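PDB 2HJP: phosphonopyruvate hydrolase, which hydrolyses phosphonopyruvate to pyruvate and phosphate, cleaving a carbon–phosphorus bond with the help of a divalent metal ion such as magnesium, manganese or cobalt. Local coordinates for residues A[6-11]-A[149-154]; A[65-70]-A[97-102]; A[167-172]-A[199-204]. All blocks are in the same frame, centred on the assembly; numbering follows the deposited sequence.

Contact 1 (A[6-11]-A[149-154]); sequences ALRAAL and DFVVIA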
# COMPACT_ATOMS: atom_id res chain seq x y z
N ALA A 6 -9.09 28.34 0.55
CA ALA A 6 -7.99 29.06 1.18
C ALA A 6 -6.81 29.31 0.22
O ALA A 6 -6.25 30.37 0.20
CB ALA A 6 -7.47 28.26 2.43
N LEU A 7 -6.39 28.32 -0.57
CA LEU A 7 -5.27 28.51 -1.47
C LEU A 7 -5.66 29.45 -2.59
O LEU A 7 -4.89 30.36 -2.97
CB LEU A 7 -4.80 27.16 -2.03
CG LEU A 7 -3.69 27.21 -3.09
CD1 LEU A 7 -2.45 27.88 -2.50
CD2 LEU A 7 -3.42 25.78 -3.63
N ARG A 8 -6.85 29.25 -3.14
CA ARG A 8 -7.34 30.13 -4.20
C ARG A 8 -7.44 31.58 -3.65
O ARG A 8 -7.08 32.52 -4.32
CB ARG A 8 -8.68 29.57 -4.70
CG ARG A 8 -9.09 30.01 -6.05
CD ARG A 8 -8.13 29.70 -7.13
NE ARG A 8 -8.32 28.39 -7.74
CZ ARG A 8 -7.98 28.18 -9.01
NH1 ARG A 8 -8.13 26.99 -9.61
NH2 ARG A 8 -7.48 29.22 -9.69
N ALA A 9 -7.89 31.75 -2.42
CA ALA A 9 -7.99 33.09 -1.82
C ALA A 9 -6.58 33.76 -1.71
O ALA A 9 -6.39 34.94 -2.04
CB ALA A 9 -8.65 32.98 -0.42
N ALA A 10 -5.60 33.00 -1.25
CA ALA A 10 -4.23 33.51 -1.15
C ALA A 10 -3.74 33.92 -2.56
O ALA A 10 -3.17 34.99 -2.76
CB ALA A 10 -3.32 32.40 -0.55
N LEU A 11 -3.98 33.08 -3.56
CA LEU A 11 -3.55 33.46 -4.93
C LEU A 11 -4.28 34.71 -5.50
O LEU A 11 -3.67 35.57 -6.17
CB LEU A 11 -3.80 32.35 -5.91
CG LEU A 11 -2.87 31.18 -5.89
CD1 LEU A 11 -3.45 30.13 -6.81
CD2 LEU A 11 -1.48 31.65 -6.29
N ASP A 149 -11.82 25.01 -7.47
CA ASP A 149 -10.83 25.71 -6.67
C ASP A 149 -9.48 25.00 -6.59
O ASP A 149 -8.51 25.63 -6.26
CB ASP A 149 -11.31 25.94 -5.24
CG ASP A 149 -12.51 26.87 -5.16
OD1 ASP A 149 -12.60 27.75 -6.02
OD2 ASP A 149 -13.34 26.71 -4.23
N PHE A 150 -9.45 23.70 -6.86
CA PHE A 150 -8.21 22.91 -6.84
C PHE A 150 -7.31 23.56 -7.90
O PHE A 150 -7.77 23.84 -8.98
CB PHE A 150 -8.53 21.49 -7.29
CG PHE A 150 -7.33 20.59 -7.43
CD1 PHE A 150 -6.86 19.83 -6.32
CD2 PHE A 150 -6.74 20.38 -8.68
CE1 PHE A 150 -5.82 18.87 -6.48
CE2 PHE A 150 -5.71 19.43 -8.84
CZ PHE A 150 -5.26 18.68 -7.73
N VAL A 151 -6.03 23.70 -7.60
CA VAL A 151 -5.09 24.43 -8.43
C VAL A 151 -4.13 23.62 -9.25
O VAL A 151 -3.45 22.76 -8.72
CB VAL A 151 -4.27 25.38 -7.47
CG1 VAL A 151 -3.16 26.08 -8.19
CG2 VAL A 151 -5.24 26.34 -6.82
N VAL A 152 -4.04 23.93 -10.55
CA VAL A 152 -3.11 23.22 -11.39
C VAL A 152 -1.96 24.14 -11.78
O VAL A 152 -2.16 25.15 -12.45
CB VAL A 152 -3.85 22.73 -12.64
CG1 VAL A 152 -2.84 22.13 -13.64
CG2 VAL A 152 -4.97 21.78 -12.22
N ILE A 153 -0.76 23.76 -11.36
CA ILE A 153 0.45 24.53 -11.57
C ILE A 153 1.33 23.85 -12.56
O ILE A 153 1.68 22.67 -12.41
CB ILE A 153 1.24 24.67 -10.20
CG1 ILE A 153 0.30 25.32 -9.15
CG2 ILE A 153 2.52 25.57 -10.34
CD1 ILE A 153 0.78 25.20 -7.70
N ALA A 154 1.69 24.59 -13.62
CA ALA A 154 2.56 24.05 -14.64
C ALA A 154 3.98 24.54 -14.37
O ALA A 154 4.26 25.75 -14.26
CB ALA A 154 2.11 24.53 -16.02

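Contact 2 (A[65-70]-A[97-102]); sequences EMMRAI and PQYEAA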
# COMPACT_ATOMS: atom_id res chain seq x y z
N GLU A 65 -0.00 8.06 -1.33
CA GLU A 65 -0.41 7.75 0.06
C GLU A 65 0.21 8.71 1.10
O GLU A 65 -0.41 9.03 2.09
CB GLU A 65 -0.10 6.27 0.39
CG GLU A 65 -0.97 5.36 -0.47
CD GLU A 65 -2.52 5.77 -0.42
OE1 GLU A 65 -3.13 6.00 0.66
OE2 GLU A 65 -3.17 5.80 -1.46
N MET A 66 1.44 9.16 0.86
CA MET A 66 2.06 10.12 1.74
C MET A 66 1.25 11.42 1.65
O MET A 66 1.15 12.11 2.65
CB MET A 66 3.54 10.41 1.32
CG MET A 66 4.24 11.43 2.29
SD MET A 66 3.95 11.05 4.05
CE MET A 66 5.14 9.64 4.19
N MET A 67 0.73 11.79 0.48
CA MET A 67 -0.04 13.04 0.39
C MET A 67 -1.29 12.90 1.21
O MET A 67 -1.69 13.83 1.92
CB MET A 67 -0.41 13.44 -1.06
CG MET A 67 0.81 13.72 -1.98
SD MET A 67 1.98 14.96 -1.31
CE MET A 67 3.31 13.96 -0.68
N ARG A 68 -1.95 11.74 1.11
CA ARG A 68 -3.16 11.49 1.91
C ARG A 68 -2.92 11.65 3.41
O ARG A 68 -3.69 12.31 4.13
CB ARG A 68 -3.68 10.05 1.70
CG ARG A 68 -5.19 9.97 1.90
CD ARG A 68 -5.66 8.48 1.91
NE ARG A 68 -5.25 7.89 0.62
CZ ARG A 68 -5.82 8.16 -0.56
NH1 ARG A 68 -6.88 9.02 -0.66
NH2 ARG A 68 -5.26 7.66 -1.67
N ALA A 69 -1.85 11.01 3.87
CA ALA A 69 -1.49 11.07 5.25
C ALA A 69 -1.16 12.53 5.68
O ALA A 69 -1.56 12.96 6.74
CB ALA A 69 -0.24 10.10 5.48
N ILE A 70 -0.41 13.27 4.86
CA ILE A 70 -0.12 14.67 5.23
C ILE A 70 -1.41 15.52 5.27
O ILE A 70 -1.63 16.28 6.18
CB ILE A 70 0.86 15.32 4.21
CG1 ILE A 70 2.27 14.73 4.41
CG2 ILE A 70 0.81 16.92 4.37
CD1 ILE A 70 3.28 15.13 3.34
N PRO A 97 -7.57 13.16 -10.19
CA PRO A 97 -8.69 12.97 -9.27
C PRO A 97 -8.21 12.18 -8.02
O PRO A 97 -8.76 12.35 -6.95
CB PRO A 97 -9.73 12.18 -10.12
CG PRO A 97 -9.36 12.51 -11.54
CD PRO A 97 -7.84 12.62 -11.53
N GLN A 98 -7.20 11.32 -8.16
CA GLN A 98 -6.69 10.62 -6.96
C GLN A 98 -5.99 11.55 -5.99
O GLN A 98 -6.22 11.45 -4.79
CB GLN A 98 -5.76 9.48 -7.33
CG GLN A 98 -6.52 8.36 -7.99
CD GLN A 98 -5.56 7.31 -8.49
OE1 GLN A 98 -5.19 7.27 -9.70
NE2 GLN A 98 -5.13 6.46 -7.59
N TYR A 99 -5.19 12.47 -6.51
CA TYR A 99 -4.49 13.46 -5.66
C TYR A 99 -5.53 14.41 -5.02
O TYR A 99 -5.48 14.68 -3.82
CB TYR A 99 -3.47 14.22 -6.48
CG TYR A 99 -2.17 13.50 -6.49
CD1 TYR A 99 -1.24 13.69 -5.45
CD2 TYR A 99 -1.89 12.53 -7.49
CE1 TYR A 99 -0.05 12.90 -5.39
CE2 TYR A 99 -0.68 11.75 -7.43
CZ TYR A 99 0.23 11.95 -6.39
OH TYR A 99 1.46 11.28 -6.46
N GLU A 100 -6.53 14.84 -5.80
CA GLU A 100 -7.62 15.67 -5.25
C GLU A 100 -8.36 14.92 -4.14
O GLU A 100 -8.53 15.43 -3.02
CB GLU A 100 -8.62 16.06 -6.35
CG GLU A 100 -9.68 17.06 -5.84
CD GLU A 100 -10.56 17.58 -6.98
OE1 GLU A 100 -10.51 17.02 -8.08
OE2 GLU A 100 -11.32 18.54 -6.77
N ALA A 101 -8.74 13.68 -4.43
CA ALA A 101 -9.43 12.89 -3.42
C ALA A 101 -8.54 12.65 -2.20
O ALA A 101 -9.09 12.53 -1.09
CB ALA A 101 -9.90 11.56 -4.01
N ALA A 102 -7.21 12.58 -2.39
CA ALA A 102 -6.27 12.39 -1.24
C ALA A 102 -6.24 13.66 -0.32
O ALA A 102 -5.76 13.62 0.83
CB ALA A 102 -4.83 12.07 -1.76
O HOH W 1 -6.20 13.07 3.40
O HOH W 2 -7.13 9.07 -3.73
O HOH W 3 -8.65 10.20 1.12

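Contact 3 (A[167-172]-A[199-204]); sequences EAVRRG and VKSWPG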
# COMPACT_ATOMS: atom_id res chain seq x y z
N GLU A 167 11.71 31.01 -25.07
CA GLU A 167 11.03 29.71 -25.09
C GLU A 167 10.33 29.42 -23.72
O GLU A 167 9.21 28.90 -23.69
CB GLU A 167 12.06 28.61 -25.40
CG GLU A 167 11.51 27.17 -25.39
CD GLU A 167 10.43 26.93 -26.47
OE1 GLU A 167 10.02 27.91 -27.13
OE2 GLU A 167 9.73 25.87 -26.42
N ALA A 168 11.00 29.76 -22.61
CA ALA A 168 10.45 29.58 -21.27
C ALA A 168 9.18 30.42 -21.20
O ALA A 168 8.12 29.92 -20.76
CB ALA A 168 11.48 30.03 -20.17
N VAL A 169 9.24 31.69 -21.66
CA VAL A 169 8.01 32.50 -21.63
C VAL A 169 6.94 31.99 -22.58
O VAL A 169 5.74 32.02 -22.27
CB VAL A 169 8.28 33.99 -21.93
CG1 VAL A 169 6.94 34.72 -22.22
CG2 VAL A 169 9.01 34.57 -20.76
N ARG A 170 7.37 31.53 -23.75
CA ARG A 170 6.42 31.00 -24.72
C ARG A 170 5.68 29.80 -24.11
O ARG A 170 4.47 29.66 -24.27
CB ARG A 170 7.18 30.55 -25.97
CG ARG A 170 6.25 29.90 -26.98
NH2 ARG A 170 9.12 31.34 -28.67
N ARG A 171 6.43 28.92 -23.43
CA ARG A 171 5.81 27.74 -22.80
C ARG A 171 4.90 28.14 -21.68
O ARG A 171 3.78 27.64 -21.59
CB ARG A 171 6.88 26.76 -22.28
CG ARG A 171 7.42 25.91 -23.41
CD ARG A 171 8.62 25.04 -23.03
NE ARG A 171 9.11 24.31 -24.19
CZ ARG A 171 8.71 23.09 -24.57
NH1 ARG A 171 7.80 22.42 -23.88
NH2 ARG A 171 9.17 22.55 -25.69
N GLY A 172 5.35 29.04 -20.81
CA GLY A 172 4.47 29.48 -19.73
C GLY A 172 3.11 29.97 -20.27
O GLY A 172 2.04 29.66 -19.76
N VAL A 199 10.93 36.81 -14.70
CA VAL A 199 9.83 37.50 -14.03
C VAL A 199 9.49 38.87 -14.64
O VAL A 199 8.32 39.21 -14.88
CB VAL A 199 10.17 37.68 -12.55
CG1 VAL A 199 9.15 38.60 -11.87
CG2 VAL A 199 10.13 36.27 -11.83
N LYS A 200 10.53 39.67 -14.83
CA LYS A 200 10.35 40.99 -15.42
C LYS A 200 9.70 40.85 -16.80
O LYS A 200 8.88 41.66 -17.18
CB LYS A 200 11.69 41.71 -15.57
CG LYS A 200 11.52 43.12 -16.20
N SER A 201 10.05 39.85 -17.56
CA SER A 201 9.43 39.72 -18.84
C SER A 201 8.09 38.98 -18.86
O SER A 201 7.35 39.15 -19.79
CB SER A 201 10.39 39.09 -19.86
OG SER A 201 10.50 37.69 -19.70
N TRP A 202 7.75 38.25 -17.81
CA TRP A 202 6.50 37.47 -17.82
C TRP A 202 5.29 38.38 -18.13
O TRP A 202 5.05 39.32 -17.42
CB TRP A 202 6.31 36.79 -16.45
CG TRP A 202 5.01 36.06 -16.37
CD1 TRP A 202 3.95 36.32 -15.56
CD2 TRP A 202 4.63 34.94 -17.20
NE1 TRP A 202 2.94 35.42 -15.81
CE2 TRP A 202 3.33 34.57 -16.82
CE3 TRP A 202 5.27 34.23 -18.23
CZ2 TRP A 202 2.62 33.49 -17.46
CZ3 TRP A 202 4.57 33.16 -18.86
CH2 TRP A 202 3.26 32.80 -18.46
N PRO A 203 4.52 38.07 -19.19
CA PRO A 203 3.34 38.82 -19.64
C PRO A 203 1.97 38.19 -19.30
O PRO A 203 0.90 38.85 -19.46
CB PRO A 203 3.58 38.92 -21.16
CG PRO A 203 4.17 37.55 -21.50
CD PRO A 203 4.95 37.09 -20.22
N GLY A 204 1.99 36.96 -18.78
CA GLY A 204 0.76 36.26 -18.46
C GLY A 204 -0.01 36.87 -17.32
O GLY A 204 0.52 37.69 -16.56

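Contact 1 (A[6-11]-A[149-154])
R8 joins the helix 6-11 to the loop residues D149 and F150 that lead into strand 151-156 by bonding to their two successive backbone carbonyls. Its NE donates to D149 O at 3.1 Å, with an N-H...O angle of 150°. The donor stands above the carbonyl plane of D149, 42° out of it, and the acceptor is itself tilted from the guanidinium plane. NH1 reaches the next carbonyl in a weak bond to F150 O at 3.2 Å. The arginine chain bends at chi2 and chi3, the second bend placing NE by the D149 carbonyl. The carboxylate of D149 is not part of this grip: R8 NE lies 4.7 Å from D149 OD1. The salt bridge of R8 is made by NH2 with D181, whose carboxylate also accepts a bond from the backbone N of V152.

Apolar contact converges on one methyl, CG2 of V151. It lies 3.6 Å above one face of the R8 guanidinium, offset toward the rim. L7 CD2 meets the same V151 CG2 at 3.7 Å, the two side chains crossing at a slant, while L11 CD1 approaches it tip to tip.

R8 thus ties the N-terminal helix 3-13 to the entry of barrel strand 151-156 through main-chain acceptors and the D181 carboxylate, and that carboxylate probably offsets the guanidinium charge beside the buried valine.

Contact 2 (A[65-70]-A[97-102])
A102 packs against the side chain of R68, and the backbones come close here, with the CA atoms of R68 and A102 4.5 Å apart. A102 CB lies over one face of the guanidinium, 3.8 Å from R68 NH1. The contact is tightened by a CA-H...O approach from R68 CA to A102 O at 3.5 Å, nearly straight at 172°. Deeper in, M67 CG touches the edge of the Y99 ring, near its plane, at CE1 (3.6 Å). M67 CG stands anti to the carbonyl carbon (chi1 -63°), on the side of Y99, but the rest of the thioether turns away. The hydroxyl of Y99 bonds to H63.

The polar links between the segments run through water. Water 1 donates to both R68 O and A102 O. Waters 2 and 3 lie in the guanidinium plane and accept from R68 NH1, passing bonds on to Q98 O and A101 O respectively. Another edge of R68 is held side-on by E65 one helical turn earlier: NE meets OE1 and NH2 meets OE2, each at 2.8 Å and on the syn side. This salt bridge probably helps to hold the guanidinium plane in which both waters lie. R68 NH1 of a second subunit lies close to R68 NH1, a pair of like charges that the E65 carboxylate probably helps to offset.

Helices 60-71 and 89-102 run in nearly the same direction, their local axes 25° apart, as neighbouring outer helices do in a TIM barrel of the PEP mutase/isocitrate lyase superfamily.

Contact 3 (A[167-172]-A[199-204])
The indole of W202 meets helix 167-172 with its edge, while one face is covered by the residues that follow it. P203 CD and G204 N each lie 3.3 Å above that face, both offset toward the rim. At the edge, and in the ring plane, CH2 of W202 comes to 3.4 Å from G172 C. The neighbouring ring carbon, W202 CZ3, sits 3.8 Å from V169 O, also near the plane, where a C-H edge faces a carbonyl oxygen. W202 CG is anti to the backbone N (chi1 176°), which starts the indole on its course toward the helix. G172 presents bare backbone to the six-membered ring. The indole nitrogen is bonded to V206 O, which helps set the rotation of the ring.

Both segments belong to the outer layer of the TIM barrel: helix 165-177 follows strand 151-156, and helix 193-201 follows strand 182-185. W202 is the first residue to leave helical geometry after the latter helix; its ring extends from the turn to Q173 and E176 of helix 165-177 and also touches I183 of strand 182-185.

Farther out, V169 uses both methyls. CG1 reaches P203 CD tip to tip at 3.7 Å, and CG2 lies 3.6 Å from S201 OG. That hydroxyl occupies the position between the backbone N and carbonyl carbon and is bonded back to F198 O within its own helix. On another side of helix 167-172, R171 NE forms a salt bridge with E167 OE2 at 2.8 Å, tying successive turns together.

In the fold
All three contacts belong to one eight-stranded parallel barrel. Contact 2 lies nested along the chain inside the loop closed by contact 1, and contact 3 follows both. Contact 1 brings the N-terminal helix 3-13 to strand 151-156, contact 2 pairs the helices after the second and third strands, and contact 3 joins those after the fifth and sixth. The centres of contacts 1 and 2 are about 16 Å apart, and they touch where F150 CE1 packs on E100 CA at 3.9 Å. Centre to centre, contact 3 is about 20 Å from contact 1 and about 31 Å from contact 2, placing the helix pairs on distant parts of the wall around the substrate site.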